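Local coordinates for naphthalene dioxygenase large subunit (Rhodococcus sp., PDB 2B1X), which is the large subunit of a Rieske-type ring-hydroxylating dioxygenase, holding an Fe2/S2 cluster in one domain and an Fe (III) ion in another, at residues R38-F42 / Y65-D69; A207-D213 / I294-V298; N301-F307 / F320-W326. One frame throughout, in Å; residues are numbered along the deposited sequence.

Contact 1 of 3, residues R38-F42 / Y65-D69; sequences RERIF and YISED
One charged pair and one ring can tie a helix to a beta hairpin. Residues 38-42 lie at the C-terminal part of helix 31-40; residues 65-69, in the Rieske [2Fe-2S] domain, carry the tight turn between strands 60-66 and 69-75. Ile66 closes on Phe42, CA to CA 6.6 Å, its CG2 3.2 Å from Phe42 O and 4.2 Å from Phe42 CB. Ile66 and Asp69 bracket a type II' turn, with Ile66 N to Asp69 O 3.0 Å and Asp69 N to Ile66 O 2.8 Å, the signature of a two-residue hairpin. Ser67 takes the first corner with positive phi (49/-128), aiming its side chain at Phe42, so that OG sits 3.3 Å from Phe42 CB. Glu68, at -76/-12 and chi1 m, chi2 p, reaches Arg38 (chi1 t, chi2 t, chi3 m) in a bidentate salt bridge: NE to OE1 2.8 Å and NH2 to OE2 3.0 Å. Asp69 turns to the second subunit, another copy of this protein, accepting from its Phe387 N and Ala388 N. Around the contact, Phe42 meets Trp203 edge-to-face, Phe42 and Ser67 touch Pro328 of strand 318-330 in the catalytic domain, and Ile66 packs on Val47 and Leu49 of strand 47-51.

Contact 2 of 3, residues A207-D213 / I294-V298; sequences ADNFVGD and IHGTV
Polar side chains of a buried strand can meet the carbonyls of a helix laid across it, as helix 204-212 and strand 293-298 demonstrate in the catalytic domain. The short axes of 207-212 and 294-298 approach to 5.3 Å with a signed crossing angle of -129°, and Val211 meets Gly296 at 4.3 Å between CA atoms. On either side of Gly296, His295 and Thr297 point at the helix. His295 adopts chi1 p (59°) and chi2 94°, which brings ND1 to 3.1 Å from Phe210 O in a hydrogen bond and lays CE1 3.6 Å from Gly212 C. Thr297, chi1 m, sets OG1 within hydrogen-bonding distance of Ala207 O, at 3.0 Å, and OG1 also pairs with Ser303 OG, while its CB lies 3.7 Å from Val211 CB (chi1 p). Phe210, chi1 -88° and chi2 72°, drops its ring alongside the strand, CD2 4.3 Å from His295 CB, at about 6 Å from the Fe (III) ion. The carboxylate of Asp213 hydrogen-bonds, through OD2, to His111 NE2 of the third subunit, another copy of this protein, where His111 lines an Fe2/S2 pocket. Donation to Phe210 O requires a proton on His295 ND1; with NE2 paired to Asp418 OD2, the imidazole ties helix to Asp418.

Contact 3 of 3, residues N301-F307 / F320-W326; sequences NLSIGNF and FLTLRLW
An antiparallel beta hairpin within the large sheet of the catalytic domain shows how completely a buried strand pair satisfies its polar groups. Segments 302-307 and 320-326 run at 170°, their axes 4.7 Å apart at closest approach, and the register sets Leu302 with Leu325, Ile304 with Leu323 and Asn306 with Leu321 as non-hydrogen-bonded pairs. The three hydrogen-bonded pairs carry two bonds each: Ser303 N to Arg324 O and Arg324 N to Ser303 O, both 2.9 Å; Gly305 N to Thr322 O and Thr322 N to Gly305 O, both 2.8 Å; Phe307 N to Phe320 O 3.0 Å and Phe320 N to Phe307 O 2.8 Å. The ladder extends to Trp326 N, which gives to Asn301 O at 3.0 Å, and side chains add to it, each at 2.9 Å: Asn301 ND2 to Trp326 O, and Asn306 ND2 to Phe320 O, which also accepts from Phe307 N. The backbone of Ile304 bonds instead to Gly296, and that of Leu323 to Phe339, on the flanking strands.

Leu302, Ile304, Asn306, Leu321, Leu323 and Leu325 share one mainly aliphatic face, where Ile304 CG1 lies 3.7 Å from Leu323 CD2 and Asn306 OD1 bonds to Arg183. On the other, Arg324 (chi1 p) folds back so that NE gives to Thr322 OG1 at 2.9 Å, while NH1 bridges to Glu369; Phe307 (chi1 m) sets CB 4.2 Å from the centroid of the Phe320 ring, an off-centre CH-pi contact. Gly305 avoids a clash with the Phe307 ring. Trp326, chi1 -45°, directs NE1 to Ser303 OG at 2.8 Å.

How the contacts relate
Contacts 2 and 3 are neighbours in one sheet, their centres 9 Å apart: strands 293-298 and 302-309 follow each other in the chain and lie side by side, with Ile294 O 2.8 Å from Asn306 N and Thr297 OG1 2.8 Å from Ser303 OG. Phe210 of contact 2 and Phe307 of contact 3 touch, their side chains about 6 and 7 Å from the Fe (III) ion held by His216, His221 and Asp372, so helix and sheet meet beside the metal site. Contact 1, centred 20 Å from both, reaches contact 3 through Phe42 CE2, 3.9 Å from Asn301 CG, so that Phe42, which packs on the Rieske-domain turn, also touches the residue just before strand 302-309.

Contact 1 of 3, residues R38-F42 / Y65-D69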
loop_
_atom_site.group_PDB
_atom_site.type_symbol
_atom_site.label_atom_id
_atom_site.label_comp_id
_atom_site.label_asym_id
_atom_site.label_seq_id
_atom_site.Cartn_x
_atom_site.Cartn_y
_atom_site.Cartn_z
ATOM N N ARG A 38 -6.223 -19.940 9.551
ATOM C CA ARG A 38 -4.779 -19.984 9.763
ATOM C C ARG A 38 -4.434 -20.993 10.849
ATOM O O ARG A 38 -3.510 -21.770 10.697
ATOM C CB ARG A 38 -4.251 -18.583 10.158
ATOM C CG ARG A 38 -2.779 -18.527 10.523
ATOM C CD ARG A 38 -2.315 -17.155 11.079
ATOM N NE ARG A 38 -2.251 -16.099 10.046
ATOM C CZ ARG A 38 -3.108 -15.075 9.944
ATOM N NH1 ARG A 38 -4.110 -14.933 10.793
ATOM N NH2 ARG A 38 -2.935 -14.160 8.979
ATOM N N GLU A 39 -5.164 -20.966 11.959
ATOM C CA GLU A 39 -4.918 -21.942 13.007
ATOM C C GLU A 39 -5.529 -23.320 12.666
ATOM O O GLU A 39 -4.859 -24.368 12.767
ATOM C CB GLU A 39 -5.504 -21.427 14.314
ATOM C CG GLU A 39 -5.279 -22.351 15.507
ATOM C CD GLU A 39 -6.125 -21.956 16.702
ATOM O OE1 GLU A 39 -5.801 -20.921 17.333
ATOM O OE2 GLU A 39 -7.118 -22.676 16.999
ATOM N N ARG A 40 -6.801 -23.325 12.280
ATOM C CA ARG A 40 -7.550 -24.565 12.226
ATOM C C ARG A 40 -7.243 -25.390 11.002
ATOM O O ARG A 40 -7.296 -26.622 11.081
ATOM C CB ARG A 40 -9.040 -24.326 12.393
ATOM C CG ARG A 40 -9.313 -23.812 13.774
ATOM C CD ARG A 40 -10.602 -24.185 14.368
ATOM N NE ARG A 40 -10.693 -23.648 15.728
ATOM C CZ ARG A 40 -11.802 -23.605 16.456
ATOM N NH1 ARG A 40 -12.959 -24.074 15.960
ATOM N NH2 ARG A 40 -11.731 -23.095 17.684
ATOM N N ILE A 41 -6.886 -24.736 9.891
ATOM C CA ILE A 41 -6.384 -25.495 8.737
ATOM C C ILE A 41 -4.861 -25.556 8.710
ATOM O O ILE A 41 -4.316 -26.628 8.802
ATOM C CB ILE A 41 -6.950 -24.969 7.374
ATOM C CG1 ILE A 41 -8.293 -25.647 7.065
ATOM C CG2 ILE A 41 -6.027 -25.300 6.253
ATOM C CD1 ILE A 41 -9.442 -25.089 7.801
ATOM N N PHE A 42 -4.196 -24.399 8.635
ATOM C CA PHE A 42 -2.755 -24.362 8.382
ATOM C C PHE A 42 -1.908 -24.724 9.588
ATOM O O PHE A 42 -0.740 -25.111 9.441
ATOM C CB PHE A 42 -2.334 -23.051 7.681
ATOM C CG PHE A 42 -2.894 -22.928 6.279
ATOM C CD1 PHE A 42 -3.981 -22.072 6.015
ATOM C CD2 PHE A 42 -2.393 -23.706 5.243
ATOM C CE1 PHE A 42 -4.531 -21.995 4.772
ATOM C CE2 PHE A 42 -2.931 -23.632 3.957
ATOM C CZ PHE A 42 -4.001 -22.783 3.706
ATOM N N TYR A 65 7.227 -22.116 3.352
ATOM C CA TYR A 65 6.280 -21.566 4.340
ATOM C C TYR A 65 5.154 -22.480 4.781
ATOM O O TYR A 65 4.686 -23.326 4.001
ATOM C CB TYR A 65 5.598 -20.304 3.770
ATOM C CG TYR A 65 6.559 -19.238 3.451
ATOM C CD1 TYR A 65 7.307 -19.262 2.289
ATOM C CD2 TYR A 65 6.775 -18.201 4.369
ATOM C CE1 TYR A 65 8.253 -18.244 2.012
ATOM C CE2 TYR A 65 7.658 -17.191 4.089
ATOM C CZ TYR A 65 8.408 -17.222 2.917
ATOM O OH TYR A 65 9.330 -16.214 2.705
ATOM N N ILE A 66 4.701 -22.275 6.007
ATOM C CA ILE A 66 3.324 -22.575 6.366
ATOM C C ILE A 66 2.743 -21.275 6.825
ATOM O O ILE A 66 3.109 -20.753 7.891
ATOM C CB ILE A 66 3.196 -23.714 7.424
ATOM C CG1 ILE A 66 3.909 -24.991 6.900
ATOM C CG2 ILE A 66 1.736 -23.979 7.717
ATOM C CD1 ILE A 66 3.902 -26.215 7.838
ATOM N N SER A 67 1.858 -20.725 5.990
ATOM C CA SER A 67 1.350 -19.374 6.162
ATOM C C SER A 67 2.505 -18.392 6.396
ATOM O O SER A 67 3.425 -18.384 5.621
ATOM C CB SER A 67 0.250 -19.311 7.235
ATOM O OG SER A 67 -0.798 -20.222 6.871
ATOM N N GLU A 68 2.454 -17.575 7.443
ATOM C CA GLU A 68 3.500 -16.602 7.700
ATOM C C GLU A 68 4.757 -17.273 8.285
ATOM O O GLU A 68 5.809 -16.620 8.424
ATOM C CB GLU A 68 2.997 -15.506 8.693
ATOM C CG GLU A 68 1.912 -14.552 8.172
ATOM C CD GLU A 68 0.517 -15.149 8.193
ATOM O OE1 GLU A 68 0.283 -16.180 8.846
ATOM O OE2 GLU A 68 -0.375 -14.582 7.535
ATOM N N ASP A 69 4.678 -18.539 8.704
ATOM C CA ASP A 69 5.882 -19.162 9.275
ATOM C C ASP A 69 6.859 -19.584 8.196
ATOM O O ASP A 69 6.483 -20.249 7.217
ATOM C CB ASP A 69 5.575 -20.354 10.152
ATOM C CG ASP A 69 5.089 -19.937 11.513
ATOM O OD1 ASP A 69 5.878 -19.308 12.268
ATOM O OD2 ASP A 69 3.920 -20.182 11.880
#

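Contact 2 of 3, residues A207-D213 / I294-V298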
loop_
_atom_site.group_PDB
_atom_site.type_symbol
_atom_site.label_atom_id
_atom_site.label_comp_id
_atom_site.label_asym_id
_atom_site.label_seq_id
_atom_site.Cartn_x
_atom_site.Cartn_y
_atom_site.Cartn_z
ATOM N N ALA A 207 -7.550 -23.892 -5.237
ATOM C CA ALA A 207 -7.723 -25.260 -4.780
ATOM C C ALA A 207 -9.043 -25.898 -5.296
ATOM O O ALA A 207 -9.050 -27.054 -5.787
ATOM C CB ALA A 207 -7.628 -25.286 -3.253
ATOM N N ASP A 208 -10.132 -25.129 -5.229
ATOM C CA ASP A 208 -11.484 -25.508 -5.719
ATOM C C ASP A 208 -11.465 -25.842 -7.220
ATOM O O ASP A 208 -12.080 -26.822 -7.688
ATOM C CB ASP A 208 -12.446 -24.307 -5.455
ATOM C CG ASP A 208 -13.855 -24.497 -6.026
ATOM O OD1 ASP A 208 -14.175 -23.956 -7.141
ATOM O OD2 ASP A 208 -14.734 -25.155 -5.419
ATOM N N ASN A 209 -10.749 -25.022 -7.979
ATOM C CA ASN A 209 -10.646 -25.184 -9.412
ATOM C C ASN A 209 -9.943 -26.485 -9.812
ATOM O O ASN A 209 -10.459 -27.251 -10.652
ATOM C CB ASN A 209 -9.971 -23.945 -10.020
ATOM C CG ASN A 209 -9.808 -24.047 -11.525
ATOM O OD1 ASN A 209 -8.971 -24.778 -11.985
ATOM N ND2 ASN A 209 -10.625 -23.322 -12.288
ATOM N N PHE A 210 -8.786 -26.753 -9.207
ATOM C CA PHE A 210 -8.014 -27.930 -9.569
ATOM C C PHE A 210 -8.561 -29.205 -8.942
ATOM O O PHE A 210 -8.326 -30.236 -9.500
ATOM C CB PHE A 210 -6.497 -27.786 -9.253
ATOM C CG PHE A 210 -5.704 -27.153 -10.357
ATOM C CD1 PHE A 210 -5.829 -25.791 -10.632
ATOM C CD2 PHE A 210 -4.869 -27.929 -11.170
ATOM C CE1 PHE A 210 -5.098 -25.180 -11.664
ATOM C CE2 PHE A 210 -4.139 -27.339 -12.251
ATOM C CZ PHE A 210 -4.266 -25.956 -12.501
ATOM N N VAL A 211 -9.251 -29.146 -7.786
ATOM C CA VAL A 211 -9.757 -30.386 -7.149
ATOM C C VAL A 211 -10.799 -31.128 -8.052
ATOM O O VAL A 211 -10.881 -32.374 -8.073
ATOM C CB VAL A 211 -10.240 -30.179 -5.629
ATOM C CG1 VAL A 211 -11.640 -29.499 -5.527
ATOM C CG2 VAL A 211 -10.205 -31.521 -4.814
ATOM N N GLY A 212 -11.545 -30.376 -8.855
ATOM C CA GLY A 212 -12.691 -30.973 -9.513
ATOM C C GLY A 212 -13.155 -30.351 -10.810
ATOM O O GLY A 212 -13.979 -30.936 -11.489
ATOM N N ASP A 213 -12.594 -29.214 -11.198
ATOM C CA ASP A 213 -13.275 -28.385 -12.216
ATOM C C ASP A 213 -12.691 -28.467 -13.628
ATOM O O ASP A 213 -11.682 -27.813 -13.930
ATOM C CB ASP A 213 -13.294 -26.918 -11.722
ATOM C CG ASP A 213 -14.325 -26.052 -12.462
ATOM O OD1 ASP A 213 -14.533 -26.180 -13.682
ATOM O OD2 ASP A 213 -14.969 -25.196 -11.875
ATOM N N ILE A 294 -4.860 -34.945 -16.004
ATOM C CA ILE A 294 -5.124 -35.230 -14.604
ATOM C C ILE A 294 -5.020 -33.903 -13.892
ATOM O O ILE A 294 -4.036 -33.186 -14.055
ATOM C CB ILE A 294 -4.071 -36.177 -14.011
ATOM C CG1 ILE A 294 -4.077 -37.532 -14.709
ATOM C CG2 ILE A 294 -4.299 -36.380 -12.519
ATOM C CD1 ILE A 294 -2.752 -38.329 -14.468
ATOM N N HIS A 295 -6.006 -33.615 -13.065
ATOM C CA HIS A 295 -5.997 -32.413 -12.232
ATOM C C HIS A 295 -6.491 -32.788 -10.832
ATOM O O HIS A 295 -7.412 -33.591 -10.707
ATOM C CB HIS A 295 -6.902 -31.349 -12.852
ATOM C CG HIS A 295 -8.328 -31.803 -13.019
ATOM N ND1 HIS A 295 -9.306 -31.552 -12.084
ATOM C CD2 HIS A 295 -8.922 -32.531 -13.996
ATOM C CE1 HIS A 295 -10.452 -32.084 -12.491
ATOM N NE2 HIS A 295 -10.249 -32.666 -13.659
ATOM N N GLY A 296 -5.873 -32.233 -9.785
ATOM C CA GLY A 296 -6.275 -32.573 -8.442
ATOM C C GLY A 296 -5.715 -31.632 -7.404
ATOM O O GLY A 296 -4.852 -30.783 -7.674
ATOM N N THR A 297 -6.223 -31.775 -6.193
ATOM C CA THR A 297 -5.685 -30.998 -5.095
ATOM C C THR A 297 -5.438 -31.940 -3.944
ATOM O O THR A 297 -6.290 -32.774 -3.608
ATOM C CB THR A 297 -6.685 -29.895 -4.700
ATOM O OG1 THR A 297 -6.682 -28.907 -5.733
ATOM C CG2 THR A 297 -6.233 -29.166 -3.433
ATOM N N VAL A 298 -4.239 -31.831 -3.387
ATOM C CA VAL A 298 -3.930 -32.412 -2.095
ATOM C C VAL A 298 -4.282 -31.389 -0.987
ATOM O O VAL A 298 -3.628 -30.354 -0.830
ATOM C CB VAL A 298 -2.429 -32.795 -1.996
ATOM C CG1 VAL A 298 -2.153 -33.506 -0.688
ATOM C CG2 VAL A 298 -2.042 -33.686 -3.186
#

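Contact 3 of 3, residues N301-F307 / F320-W326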
loop_
_atom_site.group_PDB
_atom_site.type_symbol
_atom_site.label_atom_id
_atom_site.label_comp_id
_atom_site.label_asym_id
_atom_site.label_seq_id
_atom_site.Cartn_x
_atom_site.Cartn_y
_atom_site.Cartn_z
ATOM N N ASN A 301 -3.707 -27.045 -0.000
ATOM C CA ASN A 301 -3.403 -25.997 -0.999
ATOM C C ASN A 301 -2.297 -26.394 -1.987
ATOM O O ASN A 301 -1.628 -25.532 -2.544
ATOM C CB ASN A 301 -3.050 -24.664 -0.307
ATOM C CG ASN A 301 -1.691 -24.715 0.414
ATOM O OD1 ASN A 301 -1.273 -25.772 0.867
ATOM N ND2 ASN A 301 -0.997 -23.584 0.487
ATOM N N LEU A 302 -2.102 -27.698 -2.199
ATOM C CA LEU A 302 -1.202 -28.183 -3.237
ATOM C C LEU A 302 -2.048 -28.743 -4.368
ATOM O O LEU A 302 -2.836 -29.666 -4.141
ATOM C CB LEU A 302 -0.259 -29.295 -2.714
ATOM C CG LEU A 302 0.477 -30.101 -3.838
ATOM C CD1 LEU A 302 1.478 -29.187 -4.524
ATOM C CD2 LEU A 302 1.154 -31.349 -3.321
ATOM N N SER A 303 -1.888 -28.207 -5.580
ATOM C CA SER A 303 -2.627 -28.747 -6.721
ATOM C C SER A 303 -1.655 -29.294 -7.772
ATOM O O SER A 303 -0.493 -28.888 -7.822
ATOM C CB SER A 303 -3.561 -27.703 -7.360
ATOM O OG SER A 303 -4.581 -27.251 -6.458
ATOM N N ILE A 304 -2.163 -30.237 -8.564
ATOM C CA ILE A 304 -1.405 -30.955 -9.563
ATOM C C ILE A 304 -2.105 -30.764 -10.887
ATOM O O ILE A 304 -3.346 -30.884 -10.960
ATOM C CB ILE A 304 -1.374 -32.456 -9.179
ATOM C CG1 ILE A 304 -0.604 -32.616 -7.847
ATOM C CG2 ILE A 304 -0.780 -33.311 -10.295
ATOM C CD1 ILE A 304 -0.630 -34.020 -7.249
ATOM N N GLY A 305 -1.331 -30.479 -11.928
ATOM C CA GLY A 305 -1.823 -30.591 -13.292
ATOM C C GLY A 305 -0.894 -31.413 -14.162
ATOM O O GLY A 305 0.281 -31.070 -14.278
ATOM N N ASN A 306 -1.384 -32.509 -14.741
ATOM C CA ASN A 306 -0.576 -33.323 -15.627
ATOM C C ASN A 306 -1.356 -33.351 -16.919
ATOM O O ASN A 306 -2.348 -34.092 -17.056
ATOM C CB ASN A 306 -0.370 -34.736 -15.054
ATOM C CG ASN A 306 0.791 -35.524 -15.724
ATOM O OD1 ASN A 306 1.103 -36.617 -15.291
ATOM N ND2 ASN A 306 1.404 -34.978 -16.770
ATOM N N PHE A 307 -0.941 -32.497 -17.848
ATOM C CA PHE A 307 -1.754 -32.173 -19.021
ATOM C C PHE A 307 -0.985 -32.399 -20.313
ATOM O O PHE A 307 0.238 -32.248 -20.364
ATOM C CB PHE A 307 -2.202 -30.709 -19.013
ATOM C CG PHE A 307 -3.003 -30.282 -17.808
ATOM C CD1 PHE A 307 -2.916 -28.972 -17.365
ATOM C CD2 PHE A 307 -3.856 -31.156 -17.127
ATOM C CE1 PHE A 307 -3.676 -28.518 -16.239
ATOM C CE2 PHE A 307 -4.593 -30.713 -16.001
ATOM C CZ PHE A 307 -4.502 -29.390 -15.572
ATOM N N PHE A 320 3.010 -32.422 -19.773
ATOM C CA PHE A 320 3.821 -31.743 -18.760
ATOM C C PHE A 320 3.173 -31.959 -17.414
ATOM O O PHE A 320 1.963 -32.202 -17.340
ATOM C CB PHE A 320 3.979 -30.262 -19.084
ATOM C CG PHE A 320 2.676 -29.472 -19.040
ATOM C CD1 PHE A 320 2.194 -28.934 -17.829
ATOM C CD2 PHE A 320 1.980 -29.207 -20.209
ATOM C CE1 PHE A 320 1.031 -28.177 -17.802
ATOM C CE2 PHE A 320 0.799 -28.463 -20.190
ATOM C CZ PHE A 320 0.327 -27.940 -18.975
ATOM N N LEU A 321 3.988 -31.899 -16.368
ATOM C CA LEU A 321 3.524 -31.973 -14.997
ATOM C C LEU A 321 3.843 -30.667 -14.276
ATOM O O LEU A 321 4.984 -30.187 -14.326
ATOM C CB LEU A 321 4.192 -33.160 -14.265
ATOM C CG LEU A 321 3.887 -33.247 -12.756
ATOM C CD1 LEU A 321 2.377 -33.510 -12.529
ATOM C CD2 LEU A 321 4.760 -34.319 -12.074
ATOM N N THR A 322 2.845 -30.100 -13.606
ATOM C CA THR A 322 3.077 -28.987 -12.725
ATOM C C THR A 322 2.431 -29.255 -11.363
ATOM O O THR A 322 1.322 -29.805 -11.289
ATOM C CB THR A 322 2.532 -27.637 -13.350
ATOM O OG1 THR A 322 2.494 -26.628 -12.344
ATOM C CG2 THR A 322 1.068 -27.745 -13.740
ATOM N N LEU A 323 3.157 -28.893 -10.307
ATOM C CA LEU A 323 2.630 -28.835 -8.946
ATOM C C LEU A 323 2.595 -27.363 -8.578
ATOM O O LEU A 323 3.485 -26.614 -8.952
ATOM C CB LEU A 323 3.566 -29.550 -7.961
ATOM C CG LEU A 323 3.868 -31.053 -8.024
ATOM C CD1 LEU A 323 4.197 -31.647 -6.645
ATOM C CD2 LEU A 323 2.857 -31.931 -8.822
ATOM N N ARG A 324 1.595 -26.931 -7.835
ATOM C CA ARG A 324 1.565 -25.531 -7.439
ATOM C C ARG A 324 0.988 -25.394 -6.026
ATOM O O ARG A 324 0.104 -26.162 -5.644
ATOM C CB ARG A 324 0.743 -24.703 -8.455
ATOM C CG ARG A 324 -0.609 -25.349 -8.834
ATOM C CD ARG A 324 -0.569 -26.188 -10.139
ATOM N NE ARG A 324 0.178 -25.448 -11.150
ATOM C CZ ARG A 324 -0.294 -24.384 -11.794
ATOM N NH1 ARG A 324 -1.565 -23.988 -11.595
ATOM N NH2 ARG A 324 0.496 -23.740 -12.648
ATOM N N LEU A 325 1.516 -24.427 -5.275
ATOM C CA LEU A 325 0.966 -23.962 -4.020
ATOM C C LEU A 325 0.102 -22.727 -4.190
ATOM O O LEU A 325 0.469 -21.747 -4.878
ATOM C CB LEU A 325 2.085 -23.638 -3.035
ATOM C CG LEU A 325 2.796 -24.880 -2.447
ATOM C CD1 LEU A 325 4.133 -24.491 -1.838
ATOM C CD2 LEU A 325 1.868 -25.590 -1.409
ATOM N N TRP A 326 -1.055 -22.755 -3.549
ATOM C CA TRP A 326 -1.850 -21.550 -3.453
ATOM C C TRP A 326 -1.528 -21.049 -2.059
ATOM O O TRP A 326 -2.182 -21.420 -1.090
ATOM C CB TRP A 326 -3.351 -21.841 -3.644
ATOM C CG TRP A 326 -3.635 -22.734 -4.776
ATOM C CD1 TRP A 326 -4.081 -24.055 -4.723
ATOM C CD2 TRP A 326 -3.479 -22.418 -6.165
ATOM N NE1 TRP A 326 -4.217 -24.540 -6.000
ATOM C CE2 TRP A 326 -3.878 -23.554 -6.901
ATOM C CE3 TRP A 326 -3.065 -21.261 -6.870
ATOM C CZ2 TRP A 326 -3.849 -23.597 -8.299
ATOM C CZ3 TRP A 326 -3.056 -21.307 -8.284
ATOM C CH2 TRP A 326 -3.445 -22.490 -8.975
#